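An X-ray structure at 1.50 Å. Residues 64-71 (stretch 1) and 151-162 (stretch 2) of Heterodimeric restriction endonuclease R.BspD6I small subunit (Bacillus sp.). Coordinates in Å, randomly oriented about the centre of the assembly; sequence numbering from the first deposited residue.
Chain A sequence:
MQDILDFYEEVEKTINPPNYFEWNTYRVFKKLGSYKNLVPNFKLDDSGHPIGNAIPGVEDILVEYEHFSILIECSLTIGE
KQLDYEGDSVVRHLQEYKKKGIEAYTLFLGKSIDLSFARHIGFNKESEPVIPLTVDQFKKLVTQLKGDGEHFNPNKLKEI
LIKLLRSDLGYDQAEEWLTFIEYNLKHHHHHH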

ATOM      1  N   GLU A  64      -2.890  -8.804  -8.421  1.00 13.12           N
ATOM      2  CA  GLU A  64      -3.132  -8.604  -9.842  1.00 13.19           C
ATOM      3  C   GLU A  64      -4.611  -8.721 -10.116  1.00 13.87           C
ATOM      4  O   GLU A  64      -5.212  -9.746  -9.872  1.00 14.90           O
ATOM      5  CB  GLU A  64      -2.351  -9.631 -10.663  1.00 13.91           C
ATOM      6  CG  GLU A  64      -0.861  -9.425 -10.523  1.00 14.41           C
ATOM      7  CD  GLU A  64      -0.032 -10.354 -11.403  1.00 16.47           C
ATOM      8  OE1 GLU A  64      -0.410 -11.559 -11.523  1.00 19.86           O
ATOM      9  OE2 GLU A  64       0.994  -9.886 -11.921  1.00 17.66           O
ATOM     10  N   TYR A  65      -5.211  -7.637 -10.591  1.00 14.26           N
ATOM     11  CA  TYR A  65      -6.605  -7.666 -10.994  1.00 14.63           C
ATOM     12  C   TYR A  65      -6.639  -7.771 -12.509  1.00 15.99           C
ATOM     13  O   TYR A  65      -5.611  -7.737 -13.179  1.00 15.96           O
ATOM     14  CB  TYR A  65      -7.293  -6.394 -10.567  1.00 13.62           C
ATOM     15  CG  TYR A  65      -7.325  -6.206  -9.072  1.00 12.07           C
ATOM     16  CD1 TYR A  65      -8.150  -7.016  -8.264  1.00 12.38           C
ATOM     17  CD2 TYR A  65      -6.545  -5.219  -8.462  1.00 13.70           C
ATOM     18  CE1 TYR A  65      -8.194  -6.854  -6.886  1.00 13.94           C
ATOM     19  CE2 TYR A  65      -6.580  -5.036  -7.073  1.00 14.74           C
ATOM     20  CZ  TYR A  65      -7.403  -5.867  -6.281  1.00 13.25           C
ATOM     21  OH  TYR A  65      -7.429  -5.660  -4.907  1.00 13.84           O
ATOM     22  N   GLU A  66      -7.842  -7.837 -13.060  1.00 17.12           N
ATOM     23  CA  GLU A  66      -7.956  -7.992 -14.493  1.00 19.10           C
ATOM     24  C   GLU A  66      -7.236  -6.912 -15.311  1.00 18.61           C
ATOM     25  O   GLU A  66      -6.500  -7.237 -16.247  1.00 19.82           O
ATOM     26  CB  GLU A  66      -9.442  -8.003 -14.833  1.00 19.56           C
ATOM     27  CG  GLU A  66      -9.749  -8.362 -16.245  1.00 23.20           C
ATOM     28  CD  GLU A  66     -11.117  -8.909 -16.308  1.00 29.14           C
ATOM     29  OE1 GLU A  66     -11.276 -10.085 -15.863  1.00 30.76           O
ATOM     30  OE2 GLU A  66     -12.016  -8.144 -16.756  1.00 30.49           O
ATOM     31  N   HIS A  67      -7.440  -5.656 -14.956  1.00 18.28           N
ATOM     32  CA  HIS A  67      -6.921  -4.609 -15.837  1.00 18.63           C
ATOM     33  C   HIS A  67      -5.724  -3.859 -15.275  1.00 17.64           C
ATOM     34  O   HIS A  67      -5.176  -2.974 -15.929  1.00 18.32           O
ATOM     35  CB  HIS A  67      -8.038  -3.658 -16.226  1.00 19.24           C
ATOM     36  CG  HIS A  67      -9.119  -4.322 -17.014  1.00 21.15           C
ATOM     37  ND1 HIS A  67      -8.915  -4.788 -18.293  1.00 25.31           N
ATOM     38  CD2 HIS A  67     -10.391  -4.649 -16.687  1.00 24.43           C
ATOM     39  CE1 HIS A  67     -10.025  -5.358 -18.732  1.00 24.55           C
ATOM     40  NE2 HIS A  67     -10.939  -5.273 -17.783  1.00 25.58           N
ATOM     41  N   PHE A  68      -5.306  -4.219 -14.058  1.00 14.90           N
ATOM     42  CA  PHE A  68      -4.213  -3.478 -13.425  1.00 14.40           C
ATOM     43  C   PHE A  68      -3.762  -4.241 -12.211  1.00 13.21           C
ATOM     44  O   PHE A  68      -4.475  -5.147 -11.748  1.00 13.15           O
ATOM     45  CB  PHE A  68      -4.653  -2.065 -12.999  1.00 14.10           C
ATOM     46  CG  PHE A  68      -5.562  -2.041 -11.790  1.00 13.24           C
ATOM     47  CD1 PHE A  68      -5.097  -1.607 -10.542  1.00 14.02           C
ATOM     48  CD2 PHE A  68      -6.892  -2.466 -11.886  1.00 11.36           C
ATOM     49  CE1 PHE A  68      -5.945  -1.588  -9.410  1.00 13.30           C
ATOM     50  CE2 PHE A  68      -7.740  -2.462 -10.756  1.00 13.37           C
ATOM     51  CZ  PHE A  68      -7.278  -2.030  -9.525  1.00 13.31           C
ATOM     52  N   SER A  69      -2.584  -3.859 -11.710  1.00 12.41           N
ATOM     53  CA  SER A  69      -2.017  -4.467 -10.511  1.00 12.22           C
ATOM     54  C   SER A  69      -1.728  -3.400  -9.453  1.00 13.03           C
ATOM     55  O   SER A  69      -1.526  -2.224  -9.788  1.00 12.79           O
ATOM     56  CB  SER A  69      -0.733  -5.212 -10.887  1.00 13.77           C
ATOM     57  OG  SER A  69      -1.075  -6.233 -11.811  1.00 13.73           O
ATOM     58  N   ILE A  70      -1.654  -3.842  -8.200  1.00 11.67           N
ATOM     59  CA  ILE A  70      -1.193  -2.982  -7.115  1.00 12.14           C
ATOM     60  C   ILE A  70      -0.077  -3.694  -6.392  1.00 11.15           C
ATOM     61  O   ILE A  70      -0.238  -4.853  -6.004  1.00 12.03           O
ATOM     62  CB  ILE A  70      -2.276  -2.647  -6.073  1.00 12.46           C
ATOM     63  CG1 ILE A  70      -3.577  -2.159  -6.726  1.00 13.20           C
ATOM     64  CG2 ILE A  70      -1.767  -1.582  -5.104  1.00 13.94           C
ATOM     65  CD1 ILE A  70      -4.717  -2.024  -5.710  1.00 14.30           C
ATOM     66  N   LEU A  71       1.058  -3.011  -6.309  1.00 10.30           N
ATOM     67  CA  LEU A  71       2.165  -3.500  -5.472  1.00 11.42           C
ATOM     68  C   LEU A  71       1.936  -2.816  -4.141  1.00 12.15           C
ATOM     69  O   LEU A  71       1.822  -1.598  -4.077  1.00 13.30           O
ATOM     70  CB  LEU A  71       3.508  -3.085  -6.038  1.00 11.04           C
ATOM     71  CG  LEU A  71       4.059  -3.858  -7.231  1.00 10.93           C
ATOM     72  CD1 LEU A  71       3.186  -3.548  -8.457  1.00 13.51           C
ATOM     73  CD2 LEU A  71       5.473  -3.482  -7.508  1.00 15.01           C
TER
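Stretch 2 (151-162) HFNPNKLKEILI

Stretch 2 enters as an extended segment, His 151 to Asn 153, and turns at Pro 154 into a helix that runs through Ile 162 and beyond. It lies against a turn of stretch 1 that leads into the strand containing Ser 69 to Leu 71. The turn is closed by a backbone hydrogen bond from Tyr 65 N to Phe 68 O (2.8 Å). The CA-to-CB bonds of Tyr 65, His 67, Phe 68 and Ile 70 point toward stretch 2. The nearest CA pairs follow the same order along both chains, unevenly spaced: the CA atoms of Tyr 65 and Pro 154 are 6.8 Å apart, those of His 67 and Asn 155 7.8 Å, and those of Phe 68 and Lys 158 7.7 Å.

The start of the helix is fixed within stretch 2. Asn 153 is the N-cap, its OD1 accepting from Asn 155 N at 3.0 Å; the first i to i+4 bond, Leu 157 N to Asn 153 O, is weak at 3.4 Å, and the next, Lys 158 N to Pro 154 O, is 2.9 Å. No hydrogen bond joins the two stretches; 431 Å² of surface, both sides summed, is buried by packing alone.

Two CH-pi contacts hold the aromatic rings of stretch 1. Pro 154 CB lies over one face of Tyr 65, 3.8 Å from the ring centroid and 23° off the normal, while Pro 154 CG comes to 3.5 Å from Tyr 65 CD1. Lys 158 CB lies over a face of Phe 68, 3.7 Å from the centroid and 15° off the normal; farther along the same side chain, Lys 158 CD reaches Phe 68 CG at 3.6 Å. The aliphatic part of the lysine thus covers the ring, and its NZ is satisfied elsewhere in the structure.

Ring edges make further contacts. Phe 68 CZ approaches Pro 154 O to 3.2 Å, with the oxygen near the ring plane. Pro 154 CB also lies 4.0 Å from Phe 68 CE2, so the proline ring touches both aromatic side chains while its carbonyl oxygen meets the edge of Phe 68. Tyr 65 OH lies at the edge of the Phe 152 ring, 3.8 Å from Phe 152 CE2. On the exposed side, the edge of His 67 faces the side chain of Asn 155.

Purely aliphatic packing extends the contact along the strand. Ile 70, with chi1 m and chi2 t, places its CD1 3.7 Å from Leu 157 CD2 and 3.9 Å from Leu 161 CD1. These leucines are four residues apart, one helical turn, so a single methyl group touches successive turns of the helix. Ser 69 and Leu 71, the strand neighbours of Ile 70, make no contact with stretch 2.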

ATOM      1  N   HIS A 151     -20.522  -4.641  -3.478  1.00 23.31           N
ATOM      2  CA  HIS A 151     -19.594  -5.612  -4.070  1.00 22.08           C
ATOM      3  C   HIS A 151     -18.292  -4.886  -4.308  1.00 20.23           C
ATOM      4  O   HIS A 151     -18.295  -3.706  -4.682  1.00 20.73           O
ATOM      5  CB  HIS A 151     -20.132  -6.143  -5.412  1.00 22.79           C
ATOM      6  CG  HIS A 151     -19.185  -7.055  -6.133  1.00 25.41           C
ATOM      7  ND1 HIS A 151     -18.497  -6.671  -7.264  1.00 28.63           N
ATOM      8  CD2 HIS A 151     -18.792  -8.323  -5.861  1.00 27.89           C
ATOM      9  CE1 HIS A 151     -17.724  -7.669  -7.663  1.00 26.47           C
ATOM     10  NE2 HIS A 151     -17.883  -8.684  -6.825  1.00 28.39           N
ATOM     11  N   PHE A 152     -17.174  -5.567  -4.078  1.00 18.20           N
ATOM     12  CA  PHE A 152     -15.909  -4.952  -4.361  1.00 16.39           C
ATOM     13  C   PHE A 152     -15.600  -4.965  -5.848  1.00 15.89           C
ATOM     14  O   PHE A 152     -15.429  -6.035  -6.450  1.00 16.28           O
ATOM     15  CB  PHE A 152     -14.779  -5.608  -3.554  1.00 16.10           C
ATOM     16  CG  PHE A 152     -13.417  -5.071  -3.900  1.00 16.10           C
ATOM     17  CD1 PHE A 152     -13.155  -3.712  -3.785  1.00 16.60           C
ATOM     18  CD2 PHE A 152     -12.432  -5.919  -4.386  1.00 17.31           C
ATOM     19  CE1 PHE A 152     -11.893  -3.208  -4.143  1.00 17.55           C
ATOM     20  CE2 PHE A 152     -11.199  -5.434  -4.728  1.00 16.37           C
ATOM     21  CZ  PHE A 152     -10.927  -4.081  -4.592  1.00 15.87           C
ATOM     22  N   ASN A 153     -15.518  -3.764  -6.429  1.00 14.00           N
ATOM     23  CA  ASN A 153     -15.123  -3.626  -7.808  1.00 13.37           C
ATOM     24  C   ASN A 153     -13.682  -3.090  -7.891  1.00 13.25           C
ATOM     25  O   ASN A 153     -13.458  -1.914  -7.620  1.00 13.56           O
ATOM     26  CB  ASN A 153     -16.083  -2.664  -8.513  1.00 12.50           C
ATOM     27  CG  ASN A 153     -15.765  -2.480  -9.985  1.00 13.43           C
ATOM     28  OD1 ASN A 153     -14.826  -3.034 -10.520  1.00 13.20           O
ATOM     29  ND2 ASN A 153     -16.611  -1.696 -10.670  1.00 14.47           N
ATOM     30  N   PRO A 154     -12.711  -3.939  -8.272  1.00 13.16           N
ATOM     31  CA  PRO A 154     -11.317  -3.466  -8.364  1.00 13.64           C
ATOM     32  C   PRO A 154     -11.182  -2.210  -9.243  1.00 13.15           C
ATOM     33  O   PRO A 154     -10.323  -1.366  -8.974  1.00 14.37           O
ATOM     34  CB  PRO A 154     -10.592  -4.644  -9.019  1.00 13.33           C
ATOM     35  CG  PRO A 154     -11.418  -5.862  -8.614  1.00 13.20           C
ATOM     36  CD  PRO A 154     -12.843  -5.345  -8.690  1.00 13.51           C
ATOM     37  N   ASN A 155     -12.030  -2.056 -10.264  1.00 13.51           N
ATOM     38  CA  ASN A 155     -11.930  -0.881 -11.113  1.00 13.95           C
ATOM     39  C   ASN A 155     -12.277   0.427 -10.407  1.00 14.13           C
ATOM     40  O   ASN A 155     -11.744   1.480 -10.768  1.00 15.18           O
ATOM     41  CB  ASN A 155     -12.776  -1.061 -12.373  1.00 14.73           C
ATOM     42  CG  ASN A 155     -12.445  -2.341 -13.096  1.00 16.90           C
ATOM     43  OD1 ASN A 155     -13.310  -3.224 -13.296  1.00 22.12           O
ATOM     44  ND2 ASN A 155     -11.186  -2.473 -13.489  1.00 15.18           N
ATOM     45  N   LYS A 156     -13.167   0.348  -9.408  1.00 14.54           N
ATOM     46  CA  LYS A 156     -13.451   1.496  -8.568  1.00 16.54           C
ATOM     47  C   LYS A 156     -12.224   1.842  -7.717  1.00 14.93           C
ATOM     48  O   LYS A 156     -11.901   3.035  -7.539  1.00 16.07           O
ATOM     49  CB  LYS A 156     -14.697   1.248  -7.708  1.00 16.97           C
ATOM     50  CG  LYS A 156     -15.070   2.418  -6.802  1.00 19.61           C
ATOM     51  CD  LYS A 156     -16.301   2.133  -5.945  1.00 22.12           C
ATOM     52  CE  LYS A 156     -16.583   3.342  -5.054  1.00 26.66           C
ATOM     53  NZ  LYS A 156     -17.935   3.281  -4.382  1.00 31.62           N
ATOM     54  N   LEU A 157     -11.548   0.829  -7.187  1.00 14.17           N
ATOM     55  CA  LEU A 157     -10.315   1.065  -6.460  1.00 14.98           C
ATOM     56  C   LEU A 157      -9.269   1.712  -7.375  1.00 13.70           C
ATOM     57  O   LEU A 157      -8.567   2.644  -6.959  1.00 14.05           O
ATOM     58  CB  LEU A 157      -9.780  -0.233  -5.832  1.00 14.44           C
ATOM     59  CG  LEU A 157      -8.452  -0.112  -5.060  1.00 16.05           C
ATOM     60  CD1 LEU A 157      -8.535   0.983  -3.995  1.00 16.56           C
ATOM     61  CD2 LEU A 157      -8.097  -1.471  -4.446  1.00 16.65           C
ATOM     62  N   LYS A 158      -9.148   1.236  -8.623  1.00 13.55           N
ATOM     63  CA  LYS A 158      -8.211   1.888  -9.553  1.00 14.67           C
ATOM     64  C   LYS A 158      -8.545   3.387  -9.733  1.00 14.48           C
ATOM     65  O   LYS A 158      -7.641   4.243  -9.696  1.00 14.48           O
ATOM     66  CB  LYS A 158      -8.192   1.163 -10.912  1.00 14.63           C
ATOM     67  CG  LYS A 158      -7.049   1.704 -11.804  1.00 16.21           C
ATOM     68  CD  LYS A 158      -6.907   0.997 -13.134  1.00 18.07           C
ATOM     69  CE  LYS A 158      -7.685   1.801 -14.178  1.00 21.29           C
ATOM     70  NZ  LYS A 158      -7.554   1.200 -15.533  1.00 22.19           N
ATOM     71  N   GLU A 159      -9.828   3.706  -9.940  1.00 14.70           N
ATOM     72  CA  GLU A 159     -10.211   5.119 -10.106  1.00 15.95           C
ATOM     73  C   GLU A 159      -9.846   5.966  -8.884  1.00 15.28           C
ATOM     74  O   GLU A 159      -9.386   7.114  -9.014  1.00 14.50           O
ATOM     75  CB  GLU A 159     -11.703   5.237 -10.406  1.00 17.40           C
ATOM     76  CG  GLU A 159     -12.091   4.795 -11.808  1.00 22.59           C
ATOM     77  CD  GLU A 159     -13.570   4.997 -12.059  1.00 31.47           C
ATOM     78  OE1 GLU A 159     -14.287   5.362 -11.096  1.00 35.00           O
ATOM     79  OE2 GLU A 159     -14.010   4.791 -13.216  1.00 36.14           O
ATOM     80  N   ILE A 160     -10.038   5.398  -7.693  1.00 14.59           N
ATOM     81  CA  ILE A 160      -9.732   6.120  -6.459  1.00 15.00           C
ATOM     82  C   ILE A 160      -8.217   6.348  -6.354  1.00 13.88           C
ATOM     83  O   ILE A 160      -7.776   7.453  -6.026  1.00 13.82           O
ATOM     84  CB  ILE A 160     -10.264   5.358  -5.236  1.00 15.27           C
ATOM     85  CG1 ILE A 160     -11.782   5.494  -5.143  1.00 16.69           C
ATOM     86  CG2 ILE A 160      -9.610   5.836  -3.946  1.00 17.27           C
ATOM     87  CD1 ILE A 160     -12.423   4.350  -4.386  1.00 18.43           C
ATOM     88  N   LEU A 161      -7.433   5.307  -6.632  1.00 14.17           N
ATOM     89  CA  LEU A 161      -5.963   5.449  -6.570  1.00 14.08           C
ATOM     90  C   LEU A 161      -5.488   6.522  -7.557  1.00 13.82           C
ATOM     91  O   LEU A 161      -4.603   7.322  -7.219  1.00 14.09           O
ATOM     92  CB  LEU A 161      -5.279   4.112  -6.851  1.00 15.30           C
ATOM     93  CG  LEU A 161      -5.438   3.051  -5.755  1.00 16.44           C
ATOM     94  CD1 LEU A 161      -4.739   1.801  -6.213  1.00 17.76           C
ATOM     95  CD2 LEU A 161      -4.865   3.553  -4.396  1.00 15.84           C
ATOM     96  N   ILE A 162      -6.094   6.582  -8.752  1.00 13.26           N
ATOM     97  CA  ILE A 162      -5.687   7.600  -9.746  1.00 13.12           C
ATOM     98  C   ILE A 162      -6.037   9.003  -9.223  1.00 13.28           C
ATOM     99  O   ILE A 162      -5.224   9.924  -9.339  1.00 13.97           O
ATOM    100  CB  ILE A 162      -6.317   7.322 -11.123  1.00 13.42           C
ATOM    101  CG1 ILE A 162      -5.711   6.023 -11.686  1.00 13.91           C
ATOM    102  CG2 ILE A 162      -6.140   8.537 -12.067  1.00 13.82           C
ATOM    103  CD1 ILE A 162      -6.415   5.518 -12.949  1.00 16.54           C
TER